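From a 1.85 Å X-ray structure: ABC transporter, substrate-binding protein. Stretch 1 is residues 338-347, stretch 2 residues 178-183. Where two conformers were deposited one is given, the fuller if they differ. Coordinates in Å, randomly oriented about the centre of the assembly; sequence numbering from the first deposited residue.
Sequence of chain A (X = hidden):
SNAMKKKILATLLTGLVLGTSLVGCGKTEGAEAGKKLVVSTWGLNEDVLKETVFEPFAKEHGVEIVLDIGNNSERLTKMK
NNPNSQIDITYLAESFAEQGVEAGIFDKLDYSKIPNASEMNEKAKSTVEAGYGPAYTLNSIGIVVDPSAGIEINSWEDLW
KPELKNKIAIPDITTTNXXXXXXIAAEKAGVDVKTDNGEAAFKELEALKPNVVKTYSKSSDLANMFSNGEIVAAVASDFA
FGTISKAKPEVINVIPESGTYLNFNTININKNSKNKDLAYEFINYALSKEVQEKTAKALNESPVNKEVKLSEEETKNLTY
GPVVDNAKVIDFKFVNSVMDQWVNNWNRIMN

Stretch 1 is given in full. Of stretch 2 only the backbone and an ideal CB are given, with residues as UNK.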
ATOM      1  N   VAL A 338     -14.773  -9.448  -4.812  1.00 19.15           N
ATOM      2  CA  VAL A 338     -15.990  -8.780  -4.376  1.00 19.55           C
ATOM      3  C   VAL A 338     -15.943  -7.253  -4.551  1.00 19.72           C
ATOM      4  O   VAL A 338     -16.853  -6.562  -4.130  1.00 18.28           O
ATOM      5  CB  VAL A 338     -16.304  -9.074  -2.867  1.00 18.64           C
ATOM      6  CG1 VAL A 338     -16.668 -10.551  -2.652  1.00 22.05           C
ATOM      7  CG2 VAL A 338     -15.152  -8.654  -1.935  1.00 17.58           C
ATOM      8  N   MET A 339     -14.920  -6.760  -5.237  0.50 20.89           N
ATOM      9  CA  MET A 339     -14.720  -5.320  -5.391  0.50 22.12           C
ATOM     10  C   MET A 339     -15.884  -4.595  -6.083  0.50 22.52           C
ATOM     11  O   MET A 339     -16.272  -3.512  -5.654  0.50 22.16           O
ATOM     12  CB  MET A 339     -13.402  -5.052  -6.125  0.50 23.33           C
ATOM     13  CG  MET A 339     -12.881  -3.628  -5.927  0.50 26.59           C
ATOM     14  SD  MET A 339     -12.556  -3.267  -4.180  0.50 30.97           S
ATOM     15  CE  MET A 339     -12.034  -1.549  -4.313  0.50 28.35           C
ATOM     16  N   ASP A 340     -16.445  -5.176  -7.140  1.00 23.68           N
ATOM     17  CA  ASP A 340     -17.557  -4.529  -7.841  1.00 24.83           C
ATOM     18  C   ASP A 340     -18.736  -4.344  -6.873  1.00 23.56           C
ATOM     19  O   ASP A 340     -19.379  -3.287  -6.838  1.00 24.30           O
ATOM     20  CB  ASP A 340     -17.988  -5.308  -9.091  1.00 28.00           C
ATOM     21  CG  ASP A 340     -16.953  -5.249 -10.210  1.00 30.92           C
ATOM     22  OD1 ASP A 340     -16.029  -4.408 -10.160  1.00 35.22           O
ATOM     23  OD2 ASP A 340     -17.078  -6.048 -11.159  1.00 38.31           O
ATOM     24  N   GLN A 341     -18.999  -5.365  -6.078  1.00 22.21           N
ATOM     25  CA  GLN A 341     -20.066  -5.317  -5.087  1.00 23.64           C
ATOM     26  C   GLN A 341     -19.763  -4.234  -4.051  1.00 21.55           C
ATOM     27  O   GLN A 341     -20.635  -3.425  -3.712  1.00 22.88           O
ATOM     28  CB  GLN A 341     -20.206  -6.677  -4.396  1.00 23.12           C
ATOM     29  CG  GLN A 341     -21.299  -6.763  -3.330  1.00 28.23           C
ATOM     30  CD  GLN A 341     -21.427  -8.174  -2.741  1.00 34.30           C
ATOM     31  OE1 GLN A 341     -20.928  -9.136  -3.309  1.00 38.53           O
ATOM     32  NE2 GLN A 341     -22.102  -8.292  -1.598  1.00 37.60           N
ATOM     33  N   TRP A 342     -18.521  -4.209  -3.578  1.00 19.35           N
ATOM     34  CA  TRP A 342     -18.089  -3.224  -2.573  1.00 17.57           C
ATOM     35  C   TRP A 342     -18.211  -1.796  -3.068  1.00 17.94           C
ATOM     36  O   TRP A 342     -18.728  -0.933  -2.360  1.00 18.28           O
ATOM     37  CB  TRP A 342     -16.671  -3.532  -2.116  1.00 16.23           C
ATOM     38  CG  TRP A 342     -16.598  -4.641  -1.108  1.00 16.95           C
ATOM     39  CD1 TRP A 342     -17.537  -5.612  -0.877  1.00 17.83           C
ATOM     40  CD2 TRP A 342     -15.467  -4.980  -0.286  1.00 13.94           C
ATOM     41  NE1 TRP A 342     -17.098  -6.477   0.094  1.00 16.09           N
ATOM     42  CE2 TRP A 342     -15.823  -6.128   0.462  1.00 12.48           C
ATOM     43  CE3 TRP A 342     -14.213  -4.407  -0.085  1.00 13.71           C
ATOM     44  CZ2 TRP A 342     -14.965  -6.703   1.390  1.00 11.91           C
ATOM     45  CZ3 TRP A 342     -13.354  -4.980   0.844  1.00 13.71           C
ATOM     46  CH2 TRP A 342     -13.729  -6.123   1.560  1.00 14.92           C
ATOM     47  N   VAL A 343     -17.736  -1.540  -4.278  1.00 18.09           N
ATOM     48  CA  VAL A 343     -17.853  -0.215  -4.867  1.00 19.16           C
ATOM     49  C   VAL A 343     -19.330   0.205  -4.979  1.00 21.00           C
ATOM     50  O   VAL A 343     -19.686   1.321  -4.627  1.00 20.12           O
ATOM     51  CB  VAL A 343     -17.162  -0.169  -6.228  1.00 20.71           C
ATOM     52  CG1 VAL A 343     -17.484   1.123  -6.940  1.00 22.92           C
ATOM     53  CG2 VAL A 343     -15.655  -0.343  -6.044  1.00 17.78           C
ATOM     54  N   ASN A 344     -20.181  -0.694  -5.470  0.60 22.17           N
ATOM     55  CA  ASN A 344     -21.610  -0.397  -5.576  0.60 24.32           C
ATOM     56  C   ASN A 344     -22.198  -0.051  -4.209  0.60 23.84           C
ATOM     57  O   ASN A 344     -22.857   0.978  -4.051  0.60 25.82           O
ATOM     58  CB  ASN A 344     -22.376  -1.573  -6.193  0.60 25.51           C
ATOM     59  CG  ASN A 344     -22.131  -1.722  -7.680  0.60 28.23           C
ATOM     60  OD1 ASN A 344     -21.462  -0.892  -8.293  0.60 31.30           O
ATOM     61  ND2 ASN A 344     -22.698  -2.768  -8.277  0.60 28.09           N
ATOM     62  N   ASN A 345     -21.949  -0.906  -3.227  1.00 23.10           N
ATOM     63  CA  ASN A 345     -22.445  -0.688  -1.855  1.00 22.46           C
ATOM     64  C   ASN A 345     -21.942   0.625  -1.254  1.00 21.76           C
ATOM     65  O   ASN A 345     -22.700   1.371  -0.627  1.00 21.99           O
ATOM     66  CB  ASN A 345     -21.992  -1.811  -0.928  1.00 21.55           C
ATOM     67  CG  ASN A 345     -22.807  -3.088  -1.074  1.00 28.91           C
ATOM     68  OD1 ASN A 345     -23.933  -3.076  -1.572  1.00 32.31           O
ATOM     69  ND2 ASN A 345     -22.249  -4.197  -0.583  1.00 32.73           N
ATOM     70  N   TRP A 346     -20.655   0.890  -1.445  1.00 19.74           N
ATOM     71  CA  TRP A 346     -20.009   2.092  -0.905  1.00 20.45           C
ATOM     72  C   TRP A 346     -20.635   3.348  -1.477  1.00 23.29           C
ATOM     73  O   TRP A 346     -21.033   4.245  -0.735  1.00 23.05           O
ATOM     74  CB  TRP A 346     -18.523   2.074  -1.248  1.00 18.43           C
ATOM     75  CG  TRP A 346     -17.735   3.248  -0.728  1.00 18.75           C
ATOM     76  CD1 TRP A 346     -17.616   4.487  -1.308  1.00 19.68           C
ATOM     77  CD2 TRP A 346     -16.909   3.274   0.450  1.00 16.77           C
ATOM     78  NE1 TRP A 346     -16.779   5.276  -0.555  1.00 22.22           N
ATOM     79  CE2 TRP A 346     -16.326   4.553   0.522  1.00 18.57           C
ATOM     80  CE3 TRP A 346     -16.594   2.330   1.435  1.00 14.28           C
ATOM     81  CZ2 TRP A 346     -15.468   4.920   1.556  1.00 16.63           C
ATOM     82  CZ3 TRP A 346     -15.741   2.687   2.462  1.00 17.18           C
ATOM     83  CH2 TRP A 346     -15.185   3.979   2.518  1.00 18.67           C
ATOM     84  N   ASN A 347     -20.714   3.408  -2.803  1.00 25.30           N
ATOM     85  CA  ASN A 347     -21.298   4.561  -3.470  1.00 28.23           C
ATOM     86  C   ASN A 347     -22.764   4.771  -3.092  1.00 30.35           C
ATOM     87  O   ASN A 347     -23.197   5.899  -2.916  1.00 32.04           O
ATOM     88  CB  ASN A 347     -21.125   4.451  -4.990  1.00 29.52           C
ATOM     89  CG  ASN A 347     -19.669   4.606  -5.428  1.00 29.13           C
ATOM     90  OD1 ASN A 347     -18.854   5.173  -4.701  1.00 30.41           O
ATOM     91  ND2 ASN A 347     -19.347   4.131  -6.626  1.00 27.47           N
ATOM     92  N   UNK A 178      -9.106   1.979   0.570  1.00 13.27           N
ATOM     93  CA  UNK A 178     -10.552   1.743   0.588  1.00 13.55           C
ATOM     94  C   UNK A 178     -10.899   0.393   1.198  1.00 12.98           C
ATOM     95  O   UNK A 178     -11.747   0.309   2.083  1.00 13.43           O
ATOM     96  CB  UNK A 178     -11.120   1.829  -0.830  1.00 13.55           C
ATOM     97  N   UNK A 179     -10.245  -0.681   0.733  1.00 13.78           N
ATOM     98  CA  UNK A 179     -10.512  -2.002   1.309  1.00 13.60           C
ATOM     99  C   UNK A 179     -10.262  -2.043   2.808  1.00 13.30           C
ATOM    100  O   UNK A 179     -11.040  -2.637   3.549  1.00 12.63           O
ATOM    101  CB  UNK A 179      -9.649  -3.060   0.619  1.00 13.60           C
ATOM    102  N   UNK A 180      -9.183  -1.409   3.262  1.00 12.93           N
ATOM    103  CA  UNK A 180      -8.890  -1.349   4.683  1.00 12.67           C
ATOM    104  C   UNK A 180     -10.041  -0.699   5.451  1.00 11.39           C
ATOM    105  O   UNK A 180     -10.398  -1.161   6.531  1.00 12.43           O
ATOM    106  CB  UNK A 180      -7.589  -0.581   4.924  1.00 12.67           C
ATOM    107  N   UNK A 181     -10.611   0.361   4.893  0.60 12.12           N
ATOM    108  CA  UNK A 181     -11.697   1.064   5.552  0.60 12.76           C
ATOM    109  C   UNK A 181     -12.912   0.109   5.730  0.60 12.20           C
ATOM    110  O   UNK A 181     -13.577   0.120   6.772  0.60 11.42           O
ATOM    111  CB  UNK A 181     -12.088   2.305   4.747  0.60 12.76           C
ATOM    112  N   UNK A 182     -13.181  -0.735   4.735  1.00 12.08           N
ATOM    113  CA  UNK A 182     -14.267  -1.715   4.825  1.00 11.72           C
ATOM    114  C   UNK A 182     -13.909  -2.752   5.913  1.00 11.96           C
ATOM    115  O   UNK A 182     -14.779  -3.171   6.697  1.00 11.73           O
ATOM    116  CB  UNK A 182     -14.502  -2.394   3.474  1.00 11.72           C
ATOM    117  N   UNK A 183     -12.646  -3.178   5.961  1.00 11.14           N
ATOM    118  CA  UNK A 183     -12.228  -4.171   6.968  1.00 10.80           C
ATOM    119  C   UNK A 183     -12.266  -3.604   8.385  1.00 10.27           C
ATOM    120  O   UNK A 183     -12.578  -4.327   9.352  1.00 12.28           O
ATOM    121  CB  UNK A 183     -10.817  -4.674   6.658  1.00 10.80           C
TER

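The two helices cross at 74°, their axes 11.7 Å apart at closest approach, and the space between them is filled largely by the indole rings of Trp342 and Trp346, with the methyl end of Met339 beside them. Stretch 1 presents an apolar surface here: no hydrogen bond joins the two stretches, so what suits each position is decided mainly by shape.

At position 178 the CA-to-CB bond points toward stretch 1, and the ideal CB lies 4.9 Å from Met339 CE. Phi and psi of -62° and -50° are ordinary helical values and demand no special residue. A small residue, alanine, serine or glycine, would fit readily, and an apolar one of moderate size could also be considered. The deposited residue is Gly178, which makes no close contact; its carbonyl oxygen accepts a hydrogen bond from the backbone N of 182, with 3.2 Å between Gly178 O and that N.

Position 179 points sideways, yet its ideal CB is 4.2 Å from Trp342 CZ3, and Met339 reaches in from the same helix. The surroundings favour a compact apolar side chain such as alanine, valine or proline. A phi of -58° is compatible with proline, and the amide N has no acceptor within the stretch, as expected near its N-terminal end. The residue is Pro179. Its CA lies near the plane of the Trp342 ring, at the edge, 4.1 Å from Trp342 CZ3, while Pro179 CG approaches Met339 CE at 4.4 Å. The pyrrolidine ring thus touches both side chains.

Position 180 points away, and nothing of stretch 1 comes within 5.5 Å of its ideal CB. Stretch 1 therefore sets no preference, and many helix-compatible residues would serve; the residue is Ala180.

Position 181 points toward stretch 1 again, its ideal CB 4.2 Å from Trp346 CH2. The indole offers a carbon edge, which suits leucine, methionine, isoleucine or another apolar chain. Met181 occupies it. With chi1 t and chi2 p, its CG packs 3.9 Å from Trp346 CH2, near the ring plane, and the end of the chain then leads away from stretch 1.

Position 182 faces both indoles, its ideal CB 3.9 Å from Trp342 CZ3 and 5.3 Å from Trp346 CZ3. A branched aliphatic residue, valine or isoleucine, is well matched to two neighbouring rings, although leucine is also conceivable. Val182, with chi1 t, touches both rings. Val182 CG1 sits over one face of Trp342, 3.7 Å from the centroid of the six-membered ring and 8° off its normal, a CH-pi contact; Val182 CG2 lies 4.0 Å from Trp342 CE3 and 4.2 Å from Trp346 CZ3.

Position 183 points sideways, with no atom of stretch 1 within 5.5 Å of its ideal CB. A long or polar side chain is easily accommodated, and stretch 1 supplies no charged partner nearby. It is Glu183, whose chain end comes nearer but forms no close contact; its backbone N donates to Pro179 O at 2.9 Å.

Stretch 2 178-183: GPAMVE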
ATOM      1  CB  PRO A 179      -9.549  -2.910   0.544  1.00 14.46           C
ATOM      2  CG  PRO A 179      -9.488  -2.270  -0.814  1.00 16.38           C
ATOM      3  CD  PRO A 179      -9.513  -0.785  -0.547  1.00 14.66           C
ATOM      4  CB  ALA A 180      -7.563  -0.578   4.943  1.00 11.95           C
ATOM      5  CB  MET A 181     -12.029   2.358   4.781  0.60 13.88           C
ATOM      6  CG  MET A 181     -12.861   3.287   5.574  0.60 17.92           C
ATOM      7  SD  MET A 181     -11.960   3.931   7.004  0.60 15.94           S
ATOM      8  CE  MET A 181     -13.369   4.060   8.113  0.60 21.07           C
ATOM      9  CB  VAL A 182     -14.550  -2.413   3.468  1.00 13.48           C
ATOM     10  CG1 VAL A 182     -15.581  -3.523   3.621  1.00 12.77           C
ATOM     11  CG2 VAL A 182     -14.989  -1.397   2.404  1.00 12.56           C
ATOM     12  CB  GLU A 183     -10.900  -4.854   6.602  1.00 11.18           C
ATOM     13  CG  GLU A 183     -11.037  -5.664   5.303  1.00 14.31           C
ATOM     14  CD  GLU A 183     -10.055  -6.806   5.132  1.00 16.81           C
ATOM     15  OE1 GLU A 183      -9.273  -7.092   6.060  1.00 16.79           O
ATOM     16  OE2 GLU A 183     -10.130  -7.489   4.066  1.00 17.14           O
TER
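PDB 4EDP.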